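Local coordinates for protein glycosyl hydrolase (Aspergillus fumigatus, PDB 2X8R) that is a secreted family 25 glycoside hydrolase, a lysozyme that probably cleaves the beta-1,4 links between N-acetylmuramic acid and N-acetylglucosamine in bacterial peptidoglycan, at residues Thr2-Phe7 / Gly25-Met30; Thr138-Trp143 / Thr171-Trp176; Phe77-Gly82 / Asn124-Ala129; Val16-Ala21 / Thr49-Ala54. All coordinates share one frame; numbering follows the deposited sequence.

Interaction 1: residues Thr2-Phe7 / Gly25-Met30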
loop_
_atom_site.group_PDB
_atom_site.type_symbol
_atom_site.label_atom_id
_atom_site.label_comp_id
_atom_site.label_asym_id
_atom_site.label_seq_id
_atom_site.Cartn_x
_atom_site.Cartn_y
_atom_site.Cartn_z
ATOM N N THR A 2 7.447 -15.925 11.910
ATOM C CA THR A 2 6.247 -16.334 11.111
ATOM C C THR A 2 5.702 -15.158 10.299
ATOM O O THR A 2 6.194 -14.041 10.440
ATOM C CB THR A 2 5.109 -16.973 12.010
ATOM O OG1 THR A 2 4.177 -17.621 11.177
ATOM C CG2 THR A 2 4.383 -15.969 12.870
ATOM N N THR A 3 4.694 -15.427 9.470
ATOM C CA THR A 3 4.045 -14.365 8.681
ATOM C C THR A 3 2.540 -14.541 8.755
ATOM O O THR A 3 2.050 -15.604 9.169
ATOM C CB THR A 3 4.410 -14.388 7.162
ATOM O OG1 THR A 3 4.085 -15.659 6.588
ATOM C CG2 THR A 3 5.852 -14.082 6.937
ATOM N N VAL A 4 1.813 -13.496 8.378
ATOM C CA VAL A 4 0.360 -13.560 8.249
ATOM C C VAL A 4 0.009 -13.325 6.781
ATOM O O VAL A 4 0.541 -12.419 6.127
ATOM C CB VAL A 4 -0.309 -12.532 9.144
ATOM C CG1 VAL A 4 -1.811 -12.530 8.961
ATOM C CG2 VAL A 4 0.046 -12.810 10.655
ATOM N N GLN A 5 -0.859 -14.172 6.254
ATOM C CA GLN A 5 -1.237 -14.057 4.834
ATOM C C GLN A 5 -2.238 -12.924 4.673
ATOM O O GLN A 5 -3.147 -12.725 5.497
ATOM C CB GLN A 5 -1.880 -15.365 4.339
ATOM C CG GLN A 5 -2.379 -15.361 2.865
ATOM C CD GLN A 5 -1.236 -15.355 1.852
ATOM O OE1 GLN A 5 -1.195 -14.511 0.948
ATOM N NE2 GLN A 5 -0.297 -16.293 1.997
ATOM N N GLY A 6 -2.075 -12.184 3.593
ATOM C CA GLY A 6 -3.070 -11.213 3.181
ATOM C C GLY A 6 -3.011 -11.092 1.671
ATOM O O GLY A 6 -2.418 -11.956 0.975
ATOM N N PHE A 7 -3.629 -10.034 1.167
ATOM C CA PHE A 7 -3.685 -9.821 -0.296
ATOM C C PHE A 7 -4.053 -8.402 -0.633
ATOM O O PHE A 7 -4.348 -7.632 0.265
ATOM C CB PHE A 7 -4.557 -10.883 -1.010
ATOM C CG PHE A 7 -6.069 -10.862 -0.705
ATOM C CD1 PHE A 7 -6.970 -10.845 -1.769
ATOM C CD2 PHE A 7 -6.570 -10.985 0.589
ATOM C CE1 PHE A 7 -8.348 -10.882 -1.564
ATOM C CE2 PHE A 7 -7.971 -11.047 0.842
ATOM C CZ PHE A 7 -8.869 -11.016 -0.235
ATOM N N GLY A 25 -6.914 -18.531 5.227
ATOM C CA GLY A 25 -5.826 -18.000 6.054
ATOM C C GLY A 25 -5.540 -16.513 5.854
ATOM O O GLY A 25 -4.694 -15.959 6.546
ATOM N N ALA A 26 -6.240 -15.881 4.915
ATOM C CA ALA A 26 -6.014 -14.436 4.662
ATOM C C ALA A 26 -6.600 -13.666 5.848
ATOM O O ALA A 26 -7.755 -13.931 6.275
ATOM C CB ALA A 26 -6.675 -13.995 3.336
ATOM N N GLN A 27 -5.844 -12.707 6.363
ATOM C CA GLN A 27 -6.315 -11.961 7.532
ATOM C C GLN A 27 -6.438 -10.494 7.256
ATOM O O GLN A 27 -7.016 -9.757 8.065
ATOM C CB GLN A 27 -5.379 -12.195 8.714
ATOM C CG GLN A 27 -5.206 -13.671 9.082
ATOM C CD GLN A 27 -6.466 -14.285 9.636
ATOM O OE1 GLN A 27 -6.665 -15.507 9.538
ATOM N NE2 GLN A 27 -7.325 -13.469 10.204
ATOM N N PHE A 28 -5.861 -10.060 6.142
ATOM C CA PHE A 28 -5.928 -8.642 5.806
ATOM C C PHE A 28 -5.927 -8.442 4.322
ATOM O O PHE A 28 -5.450 -9.287 3.543
ATOM C CB PHE A 28 -4.730 -7.855 6.404
ATOM C CG PHE A 28 -3.369 -8.218 5.797
ATOM C CD1 PHE A 28 -2.833 -7.445 4.757
ATOM C CD2 PHE A 28 -2.621 -9.285 6.299
ATOM C CE1 PHE A 28 -1.573 -7.770 4.214
ATOM C CE2 PHE A 28 -1.368 -9.631 5.760
ATOM C CZ PHE A 28 -0.842 -8.854 4.708
ATOM N N VAL A 29 -6.421 -7.289 3.932
ATOM C CA VAL A 29 -6.431 -6.945 2.498
ATOM C C VAL A 29 -6.300 -5.430 2.302
ATOM O O VAL A 29 -6.922 -4.649 3.028
ATOM C CB VAL A 29 -7.751 -7.451 1.839
ATOM C CG1 VAL A 29 -8.990 -6.810 2.480
ATOM C CG2 VAL A 29 -7.753 -7.262 0.320
ATOM N N MET A 30 -5.491 -5.047 1.311
ATOM C CA MET A 30 -5.368 -3.653 0.876
ATOM C C MET A 30 -6.135 -3.502 -0.416
ATOM O O MET A 30 -6.091 -4.380 -1.282
ATOM C CB MET A 30 -3.905 -3.252 0.675
ATOM C CG MET A 30 -3.115 -3.204 1.967
ATOM S SD MET A 30 -2.271 -4.717 2.374
ATOM C CE MET A 30 -1.015 -4.728 1.091
HETATM O O HOH W 1 -2.332 -16.160 7.672
#

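Interaction 2: residues Thr138-Trp143 / Thr171-Trp176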
loop_
_atom_site.group_PDB
_atom_site.type_symbol
_atom_site.label_atom_id
_atom_site.label_comp_id
_atom_site.label_asym_id
_atom_site.label_seq_id
_atom_site.Cartn_x
_atom_site.Cartn_y
_atom_site.Cartn_z
ATOM N N THR A 138 6.466 -0.374 -2.946
ATOM C CA THR A 138 7.342 -0.124 -4.084
ATOM C C THR A 138 8.186 -1.366 -4.352
ATOM O O THR A 138 7.960 -2.411 -3.725
ATOM C CB THR A 138 8.207 1.131 -3.803
ATOM O OG1 THR A 138 8.841 1.590 -5.020
ATOM C CG2 THR A 138 9.259 0.816 -2.736
ATOM N N THR A 139 9.069 -1.276 -5.344
ATOM C CA THR A 139 10.094 -2.296 -5.505
ATOM C C THR A 139 11.441 -1.689 -5.179
ATOM O O THR A 139 11.622 -0.476 -5.277
ATOM C CB THR A 139 10.155 -2.901 -6.931
ATOM O OG1 THR A 139 10.556 -1.888 -7.867
ATOM C CG2 THR A 139 8.774 -3.466 -7.372
ATOM N N ALA A 140 12.423 -2.537 -4.858
ATOM C CA ALA A 140 13.774 -2.011 -4.604
ATOM C C ALA A 140 14.324 -1.312 -5.869
ATOM O O ALA A 140 14.931 -0.245 -5.777
ATOM C CB ALA A 140 14.710 -3.129 -4.127
ATOM N N ASP A 141 14.071 -1.920 -7.030
ATOM C CA ASP A 141 14.530 -1.410 -8.320
ATOM C C ASP A 141 13.960 -0.013 -8.559
ATOM O O ASP A 141 14.686 0.920 -8.933
ATOM C CB ASP A 141 14.071 -2.330 -9.460
ATOM C CG ASP A 141 14.232 -1.659 -10.805
ATOM O OD1 ASP A 141 15.368 -1.673 -11.301
ATOM O OD2 ASP A 141 13.245 -1.066 -11.308
ATOM N N TRP A 142 12.640 0.135 -8.352
ATOM C CA TRP A 142 12.031 1.429 -8.602
ATOM C C TRP A 142 12.563 2.500 -7.632
ATOM O O TRP A 142 12.933 3.599 -8.041
ATOM C CB TRP A 142 10.510 1.299 -8.497
ATOM C CG TRP A 142 9.845 2.620 -8.990
ATOM C CD1 TRP A 142 9.363 2.875 -10.228
ATOM C CD2 TRP A 142 9.611 3.805 -8.206
ATOM N NE1 TRP A 142 8.832 4.163 -10.279
ATOM C CE2 TRP A 142 9.004 4.759 -9.061
ATOM C CE3 TRP A 142 9.897 4.166 -6.878
ATOM C CZ2 TRP A 142 8.637 6.061 -8.619
ATOM C CZ3 TRP A 142 9.564 5.451 -6.432
ATOM C CH2 TRP A 142 8.934 6.387 -7.300
ATOM N N TRP A 143 12.632 2.155 -6.339
ATOM C CA TRP A 143 13.109 3.070 -5.333
ATOM C C TRP A 143 14.535 3.538 -5.649
ATOM O O TRP A 143 14.852 4.730 -5.502
ATOM C CB TRP A 143 13.067 2.420 -3.941
ATOM C CG TRP A 143 13.124 3.416 -2.847
ATOM C CD1 TRP A 143 14.222 3.737 -2.080
ATOM C CD2 TRP A 143 12.058 4.269 -2.400
ATOM N NE1 TRP A 143 13.896 4.737 -1.170
ATOM C CE2 TRP A 143 12.574 5.058 -1.325
ATOM C CE3 TRP A 143 10.720 4.413 -2.767
ATOM C CZ2 TRP A 143 11.793 6.002 -0.638
ATOM C CZ3 TRP A 143 9.935 5.352 -2.058
ATOM C CH2 TRP A 143 10.483 6.131 -1.013
ATOM N N THR A 171 17.090 -7.639 -1.205
ATOM C CA THR A 171 17.535 -6.252 -1.337
ATOM C C THR A 171 16.467 -5.383 -0.701
ATOM O O THR A 171 15.334 -5.374 -1.190
ATOM C CB THR A 171 17.724 -5.853 -2.806
ATOM O OG1 THR A 171 18.634 -6.780 -3.414
ATOM C CG2 THR A 171 18.288 -4.428 -2.914
ATOM N N ILE A 172 16.838 -4.705 0.378
ATOM C CA ILE A 172 15.908 -3.811 1.107
ATOM C C ILE A 172 16.278 -2.371 0.791
ATOM O O ILE A 172 17.390 -1.924 1.090
ATOM C CB ILE A 172 15.994 -3.982 2.630
ATOM C CG1 ILE A 172 15.877 -5.468 3.055
ATOM C CG2 ILE A 172 14.958 -3.083 3.328
ATOM C CD1 ILE A 172 14.660 -6.221 2.462
ATOM N N PRO A 173 15.316 -1.609 0.252
ATOM C CA PRO A 173 15.630 -0.259 -0.226
ATOM C C PRO A 173 15.846 0.740 0.900
ATOM O O PRO A 173 15.466 0.510 2.072
ATOM C CB PRO A 173 14.387 0.120 -1.034
ATOM C CG PRO A 173 13.277 -0.667 -0.361
ATOM C CD PRO A 173 13.917 -1.987 -0.027
ATOM N N GLY A 174 16.415 1.888 0.531
ATOM C CA GLY A 174 16.416 3.042 1.462
ATOM C C GLY A 174 17.097 2.739 2.788
ATOM O O GLY A 174 18.084 1.996 2.831
ATOM N N ASP A 175 16.571 3.307 3.870
ATOM C CA ASP A 175 17.060 3.008 5.220
ATOM C C ASP A 175 16.102 2.113 5.970
ATOM O O ASP A 175 16.168 2.004 7.218
ATOM C CB ASP A 175 17.386 4.286 6.058
ATOM C CG ASP A 175 16.194 5.221 6.213
ATOM O OD1 ASP A 175 15.078 4.856 5.808
ATOM O OD2 ASP A 175 16.376 6.338 6.755
ATOM N N TRP A 176 15.215 1.434 5.242
ATOM C CA TRP A 176 14.408 0.434 5.956
ATOM C C TRP A 176 15.241 -0.712 6.569
ATOM O O TRP A 176 16.144 -1.254 5.945
ATOM C CB TRP A 176 13.325 -0.157 5.061
ATOM C CG TRP A 176 12.121 0.726 4.899
ATOM C CD1 TRP A 176 11.040 0.809 5.751
ATOM C CD2 TRP A 176 11.849 1.624 3.811
ATOM N NE1 TRP A 176 10.132 1.720 5.260
ATOM C CE2 TRP A 176 10.589 2.215 4.069
ATOM C CE3 TRP A 176 12.524 1.937 2.610
ATOM C CZ2 TRP A 176 9.993 3.120 3.186
ATOM C CZ3 TRP A 176 11.961 2.860 1.741
ATOM C CH2 TRP A 176 10.681 3.445 2.038
#

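Interaction 3: residues Phe77-Gly82 / Asn124-Ala129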
loop_
_atom_site.group_PDB
_atom_site.type_symbol
_atom_site.label_atom_id
_atom_site.label_comp_id
_atom_site.label_asym_id
_atom_site.label_seq_id
_atom_site.Cartn_x
_atom_site.Cartn_y
_atom_site.Cartn_z
ATOM N N PHE A 77 -6.923 13.661 -1.661
ATOM C CA PHE A 77 -7.927 13.010 -2.477
ATOM C C PHE A 77 -8.153 11.572 -1.974
ATOM O O PHE A 77 -9.306 11.131 -1.780
ATOM C CB PHE A 77 -7.495 13.035 -3.941
ATOM C CG PHE A 77 -8.418 12.296 -4.871
ATOM C CD1 PHE A 77 -9.785 12.633 -4.972
ATOM C CD2 PHE A 77 -7.907 11.285 -5.690
ATOM C CE1 PHE A 77 -10.642 11.929 -5.865
ATOM C CE2 PHE A 77 -8.738 10.592 -6.598
ATOM C CZ PHE A 77 -10.118 10.917 -6.691
ATOM N N PHE A 78 -7.046 10.869 -1.746
ATOM C CA PHE A 78 -7.087 9.509 -1.172
ATOM C C PHE A 78 -7.869 9.493 0.161
ATOM O O PHE A 78 -8.749 8.636 0.387
ATOM C CB PHE A 78 -5.629 9.028 -1.029
ATOM C CG PHE A 78 -5.442 7.699 -0.337
ATOM C CD1 PHE A 78 -6.099 6.540 -0.771
ATOM C CD2 PHE A 78 -4.478 7.606 0.691
ATOM C CE1 PHE A 78 -5.843 5.290 -0.141
ATOM C CE2 PHE A 78 -4.185 6.390 1.308
ATOM C CZ PHE A 78 -4.846 5.216 0.871
ATOM N N LEU A 79 -7.539 10.431 1.045
ATOM C CA LEU A 79 -8.181 10.512 2.369
ATOM C C LEU A 79 -9.690 10.711 2.330
ATOM O O LEU A 79 -10.405 10.228 3.232
ATOM C CB LEU A 79 -7.554 11.641 3.196
ATOM C CG LEU A 79 -6.159 11.267 3.692
ATOM C CD1 LEU A 79 -5.388 12.503 4.042
ATOM C CD2 LEU A 79 -6.332 10.365 4.907
ATOM N N LYS A 80 -10.167 11.398 1.296
ATOM C CA LYS A 80 -11.619 11.656 1.178
ATOM C C LYS A 80 -12.364 10.496 0.502
ATOM O O LYS A 80 -13.596 10.528 0.372
ATOM C CB LYS A 80 -11.827 12.904 0.342
ATOM C CG LYS A 80 -11.523 14.199 1.067
ATOM C CD LYS A 80 -11.626 15.307 0.032
ATOM C CE LYS A 80 -11.331 16.676 0.598
ATOM N NZ LYS A 80 -9.864 16.810 0.964
ATOM N N ASN A 81 -11.631 9.485 0.026
ATOM C CA ASN A 81 -12.236 8.517 -0.864
ATOM C C ASN A 81 -11.792 7.105 -0.501
ATOM O O ASN A 81 -11.687 6.267 -1.360
ATOM C CB ASN A 81 -11.932 8.861 -2.326
ATOM C CG ASN A 81 -12.712 10.065 -2.809
ATOM O OD1 ASN A 81 -13.933 9.962 -3.029
ATOM N ND2 ASN A 81 -12.067 11.231 -2.875
ATOM N N GLY A 82 -11.537 6.849 0.773
ATOM C CA GLY A 82 -11.309 5.440 1.160
ATOM C C GLY A 82 -9.994 5.205 1.858
ATOM O O GLY A 82 -9.751 4.130 2.439
ATOM N N ASN A 124 3.653 13.090 4.587
ATOM C CA ASN A 124 3.424 14.060 5.665
ATOM C C ASN A 124 1.965 14.487 5.756
ATOM O O ASN A 124 1.438 14.630 6.857
ATOM C CB ASN A 124 4.321 15.262 5.448
ATOM C CG ASN A 124 5.769 14.937 5.726
ATOM O OD1 ASN A 124 6.078 13.927 6.361
ATOM N ND2 ASN A 124 6.662 15.789 5.270
ATOM N N GLU A 125 1.327 14.740 4.609
ATOM C CA GLU A 125 -0.100 15.075 4.606
ATOM C C GLU A 125 -0.917 13.948 5.232
ATOM O O GLU A 125 -1.855 14.198 6.029
ATOM C CB GLU A 125 -0.622 15.468 3.210
ATOM C CG GLU A 125 -2.137 15.796 3.185
ATOM C CD GLU A 125 -2.527 17.071 3.963
ATOM O OE1 GLU A 125 -1.700 17.969 4.174
ATOM O OE2 GLU A 125 -3.692 17.173 4.354
ATOM N N TYR A 126 -0.568 12.704 4.872
ATOM C CA TYR A 126 -1.298 11.551 5.358
ATOM C C TYR A 126 -1.192 11.486 6.889
ATOM O O TYR A 126 -2.178 11.291 7.590
ATOM C CB TYR A 126 -0.850 10.239 4.695
ATOM C CG TYR A 126 -1.808 9.133 5.021
ATOM C CD1 TYR A 126 -2.927 8.847 4.200
ATOM C CD2 TYR A 126 -1.638 8.401 6.190
ATOM C CE1 TYR A 126 -3.840 7.824 4.559
ATOM C CE2 TYR A 126 -2.559 7.392 6.551
ATOM C CZ TYR A 126 -3.641 7.126 5.722
ATOM O OH TYR A 126 -4.565 6.180 6.072
ATOM N N HIS A 127 0.018 11.710 7.387
ATOM C CA HIS A 127 0.274 11.656 8.827
ATOM C C HIS A 127 -0.425 12.809 9.554
ATOM O O HIS A 127 -0.965 12.617 10.645
ATOM C CB HIS A 127 1.788 11.602 9.086
ATOM C CG HIS A 127 2.154 11.676 10.539
ATOM N ND1 HIS A 127 2.167 10.566 11.353
ATOM C CD2 HIS A 127 2.435 12.733 11.337
ATOM C CE1 HIS A 127 2.481 10.925 12.588
ATOM N NE2 HIS A 127 2.639 12.234 12.606
ATOM N N HIS A 128 -0.434 13.984 8.910
ATOM C CA HIS A 128 -1.084 15.179 9.491
ATOM C C HIS A 128 -2.564 14.895 9.712
ATOM O O HIS A 128 -3.126 15.232 10.770
ATOM C CB HIS A 128 -0.903 16.402 8.557
ATOM C CG HIS A 128 -1.396 17.694 9.130
ATOM N ND1 HIS A 128 -0.584 18.587 9.809
ATOM C CD2 HIS A 128 -2.643 18.239 9.142
ATOM C CE1 HIS A 128 -1.306 19.628 10.199
ATOM N NE2 HIS A 128 -2.556 19.436 9.818
ATOM N N ALA A 129 -3.190 14.258 8.728
ATOM C CA ALA A 129 -4.612 14.044 8.722
ATOM C C ALA A 129 -5.012 12.920 9.674
ATOM O O ALA A 129 -6.101 12.976 10.268
ATOM C CB ALA A 129 -5.076 13.686 7.336
#

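Interaction 4: residues Val16-Ala21 / Thr49-Ala54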
loop_
_atom_site.group_PDB
_atom_site.type_symbol
_atom_site.label_atom_id
_atom_site.label_comp_id
_atom_site.label_asym_id
_atom_site.label_seq_id
_atom_site.Cartn_x
_atom_site.Cartn_y
_atom_site.Cartn_z
ATOM N N VAL A 16 -14.775 -10.492 -5.261
ATOM C CA VAL A 16 -13.880 -11.252 -4.418
ATOM C C VAL A 16 -14.633 -12.018 -3.339
ATOM O O VAL A 16 -15.536 -11.490 -2.707
ATOM C CB VAL A 16 -12.782 -10.323 -3.789
ATOM C CG1 VAL A 16 -12.009 -11.062 -2.593
ATOM C CG2 VAL A 16 -11.853 -9.835 -4.902
ATOM N N ASN A 17 -14.292 -13.293 -3.164
ATOM C CA ASN A 17 -14.913 -14.076 -2.102
ATOM C C ASN A 17 -14.068 -13.899 -0.850
ATOM O O ASN A 17 -13.160 -14.678 -0.587
ATOM C CB ASN A 17 -14.963 -15.549 -2.488
ATOM C CG ASN A 17 -15.945 -16.324 -1.655
ATOM O OD1 ASN A 17 -16.690 -17.151 -2.193
ATOM N ND2 ASN A 17 -16.007 -16.034 -0.373
ATOM N N PHE A 18 -14.345 -12.851 -0.085
ATOM C CA PHE A 18 -13.581 -12.610 1.135
ATOM C C PHE A 18 -13.718 -13.724 2.183
ATOM O O PHE A 18 -12.766 -14.011 2.896
ATOM C CB PHE A 18 -14.041 -11.273 1.719
ATOM C CG PHE A 18 -13.731 -10.117 0.840
ATOM C CD1 PHE A 18 -12.439 -9.581 0.817
ATOM C CD2 PHE A 18 -14.720 -9.541 0.015
ATOM C CE1 PHE A 18 -12.139 -8.498 -0.005
ATOM C CE2 PHE A 18 -14.417 -8.450 -0.833
ATOM C CZ PHE A 18 -13.122 -7.939 -0.830
ATOM N N GLU A 19 -14.889 -14.343 2.268
ATOM C CA GLU A 19 -15.137 -15.418 3.232
ATOM C C GLU A 19 -14.179 -16.561 2.910
ATOM O O GLU A 19 -13.549 -17.109 3.818
ATOM C CB GLU A 19 -16.587 -15.923 3.112
ATOM C CG GLU A 19 -17.339 -15.964 4.396
ATOM C CD GLU A 19 -17.585 -14.582 4.914
ATOM O OE1 GLU A 19 -17.535 -13.648 4.085
ATOM O OE2 GLU A 19 -17.821 -14.403 6.126
ATOM N N ALA A 20 -14.086 -16.901 1.610
ATOM C CA ALA A 20 -13.172 -17.959 1.149
ATOM C C ALA A 20 -11.707 -17.632 1.425
ATOM O O ALA A 20 -10.929 -18.497 1.860
ATOM C CB ALA A 20 -13.366 -18.255 -0.317
ATOM N N ALA A 21 -11.316 -16.381 1.159
ATOM C CA ALA A 21 -9.939 -15.955 1.478
ATOM C C ALA A 21 -9.662 -16.086 2.965
ATOM O O ALA A 21 -8.613 -16.606 3.361
ATOM C CB ALA A 21 -9.723 -14.523 1.029
ATOM N N THR A 49 -16.581 -3.121 1.829
ATOM C CA THR A 49 -17.700 -3.667 2.600
ATOM C C THR A 49 -17.601 -5.169 2.703
ATOM O O THR A 49 -17.823 -5.740 3.793
ATOM C CB THR A 49 -19.013 -3.271 1.936
ATOM O OG1 THR A 49 -19.065 -1.837 1.846
ATOM C CG2 THR A 49 -20.210 -3.768 2.743
ATOM N N GLY A 50 -17.293 -5.813 1.577
ATOM C CA GLY A 50 -17.148 -7.282 1.579
ATOM C C GLY A 50 -16.077 -7.723 2.575
ATOM O O GLY A 50 -16.277 -8.677 3.355
ATOM N N ALA A 51 -14.941 -7.017 2.579
ATOM C CA ALA A 51 -13.865 -7.357 3.493
ATOM C C ALA A 51 -14.293 -7.165 4.949
ATOM O O ALA A 51 -13.960 -7.962 5.800
ATOM C CB ALA A 51 -12.596 -6.521 3.180
ATOM N N THR A 52 -15.068 -6.123 5.215
ATOM C CA THR A 52 -15.468 -5.819 6.578
ATOM C C THR A 52 -16.370 -6.939 7.108
ATOM O O THR A 52 -16.186 -7.417 8.218
ATOM C CB THR A 52 -16.205 -4.512 6.646
ATOM O OG1 THR A 52 -15.382 -3.489 6.118
ATOM C CG2 THR A 52 -16.535 -4.122 8.109
ATOM N N LYS A 53 -17.311 -7.358 6.278
ATOM C CA LYS A 53 -18.318 -8.323 6.698
ATOM C C LYS A 53 -17.658 -9.671 6.951
ATOM O O LYS A 53 -18.079 -10.426 7.827
ATOM C CB LYS A 53 -19.400 -8.444 5.629
ATOM C CG LYS A 53 -20.415 -7.293 5.655
ATOM C CD LYS A 53 -21.482 -7.549 4.624
ATOM C CE LYS A 53 -22.655 -8.293 5.209
ATOM N NZ LYS A 53 -23.734 -8.482 4.178
ATOM N N ALA A 54 -16.628 -9.978 6.176
ATOM C CA ALA A 54 -15.869 -11.228 6.322
ATOM C C ALA A 54 -14.916 -11.272 7.521
ATOM O O ALA A 54 -14.301 -12.328 7.799
ATOM C CB ALA A 54 -15.102 -11.553 4.994
HETATM O O HOH W 2 -18.010 -10.773 2.734
#

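Interaction 1: residues Thr2-Phe7 / Gly25-Met30
CA of Gly6 sits over the centre of the Phe28 ring in a CH-pi contact, 3.5 Å from the centroid and 14° off the ring normal. Gly6, with no side chain, leaves the hollow that the ring fills. CG of Phe28 is placed between its own backbone N and carbonyl carbon (chi1 67°). O of Val4 lies at the edge of the ring, in plane. On the other face of the sheet the bump is a methyl: Val29 CG2 is centred over the Phe7 ring, 3.8 Å from its centroid. CB of Ala26 also touches this ring, 4.1 Å from CE2 of Phe7. The two strands, 3-7 and 26-30, run parallel with a marked twist of 53° and belong to the beta-alpha-beta unit completed by helix 18-23, in the TIM-barrel-like fold of this family. Backbone bonds join them from Gln27 N to Gln5 O (2.8 Å), Phe7 N to Phe28 O, and Met30 N to Phe7 O. Beside Gly25 a water accepts from Gln5 N and donates to Gly25 O. CG1 of Val4 packs across the Gln27 chain, 3.6 Å from its CG.

Interaction 2: residues Thr138-Trp143 / Thr171-Trp176
The Trp143 indole offers one face to the edge of Trp176, whose CZ3 stands 3.7 Å above the Trp143 plane, offset toward the rim. The pair is T-shaped: the six-membered rings have centroids 5.3 Å apart and planes at 70°, and CE2 of Trp143 lies near the plane of Trp176. Beside this, CB of Pro173 approaches the pyrrole end of Trp143 obliquely, 3.8 Å from CD1, with N of Gly174 close by. Nearer the start of the helix, CB of Ala140 rests 3.7 Å from O of Thr171 and 4.0 Å from its CG2. Thr139 is the N-cap of helix 140-147: its OG1 accepts from Trp142 N at 2.9 Å, with 160° at the hydrogen. The loop turns from Pro173 to Trp176 through a type II' beta turn, closed by a weak bond from Trp176 N to Pro173 O. What joins helix and loop is apolar and aromatic contact between side chains; both indole N-H groups bond beyond the segments, Trp143 NE1 to O of Ala150 and Trp176 NE1 to O of Cys157, which holds each indole and limits its rotation.

Interaction 3: residues Phe77-Gly82 / Asn124-Ala129
Tyr126 CE1 is met by two side chains of the other segment, CE2 of Phe78 and CD2 of Leu79, each 3.6 Å away. Phe78 and Tyr126 touch rim to rim, their centroids 5.9 Å apart and their planes inclined at 33°, so neither ring covers the face of the other. Leu79 divides its methyls: CD2 goes to the tyrosine, and CD1 lies 3.5 Å from CB of Ala129, one helical turn along. CG of Leu79 is anti to the carbonyl carbon (chi1 -74°), which directs the branch point toward the other helix, 4.1 Å from CD1 of Tyr126. One step out, the tyrosine hydroxyl is held by O of Gly83 and N of Gly94, two bonds that fix the far end of the ring. In the 77-82 segment Asn81, just beyond Leu79, ties back through ND2 to Phe77 O at 3.0 Å. Glu125 touches Ser72, Ala75 and Lys76 of helix 71-79. The contact thus joins the last part of that helix to the later part of helix 112-130, with Phe78 also touching Ala33 and Thr34 of strand 26-35.

Interaction 4: residues Val16-Ala21 / Thr49-Ala54
Phe18 lies flat against the backbone of helix 44-53, with the peptide between Gly50 and Ala51 over one face of its ring. N of Ala51 stands 3.5 Å above the ring plane, over its centre, and CD2 of Phe18 comes within 3.4 Å of the carbonyl carbon of Gly50. Gly50 has no side chain to stand between the ring and the helix backbone. CB of Ala51 adds a CH-pi contact, 4.1 Å from the ring centroid and 26° off its normal. The opposite face is covered from within its own segment by CG1 of Val16, so the ring is sandwiched between its own chain and the neighbouring helix. CB of Phe18 itself packs 3.5 Å from CB of Ala54. Helices 18-23 and 44-53 are neighbours on the outside of the barrel: helix 18-23 follows strand 3-9, and helix 44-53 comes after strand 26-35 and the short strand 39-40. Phe18 also touches Ile9, while Ala51 touches Val29. The packing is small against flat, alanine and glycine allowing the backbones to come close, with CA of Glu19 and Ala54 5.3 Å apart. Toward solvent the character changes. Glu19 is exposed, its chain bent at chi2 (68°), and its carboxylate reaches back over Ala54, OE1 lying 3.3 Å from CB. A water links the two segments, donating to Gly50 O and, at a longer 3.2 Å, to Glu19 OE1, while the exposed Lys53 leads its chain away from helix 18-23.

Interactions 1 and 4 share one part of the fold and touch directly: Phe7 packs on Val16 and Ala21, and Ala26 N probably bonds to Ala21 O. Interaction 1 is the buried strand pair, held by backbone hydrogen bonds; interaction 4 is the partly buried helix pair outside it, held by a ring on a backbone and a water at its exposed rim. Interactions 2 and 3, also partly buried, touch neither these nor each other. Both rely on aromatic side chains, but 138-143/171-176 sets a helix start against a loop with a T-shaped pair, whereas 77-82/124-129 joins two helices through a rim-to-rim ring pair and leucine and alanine methyls. Interaction 3 lies across the chain's centre from interaction 1, about 24 Å between centres.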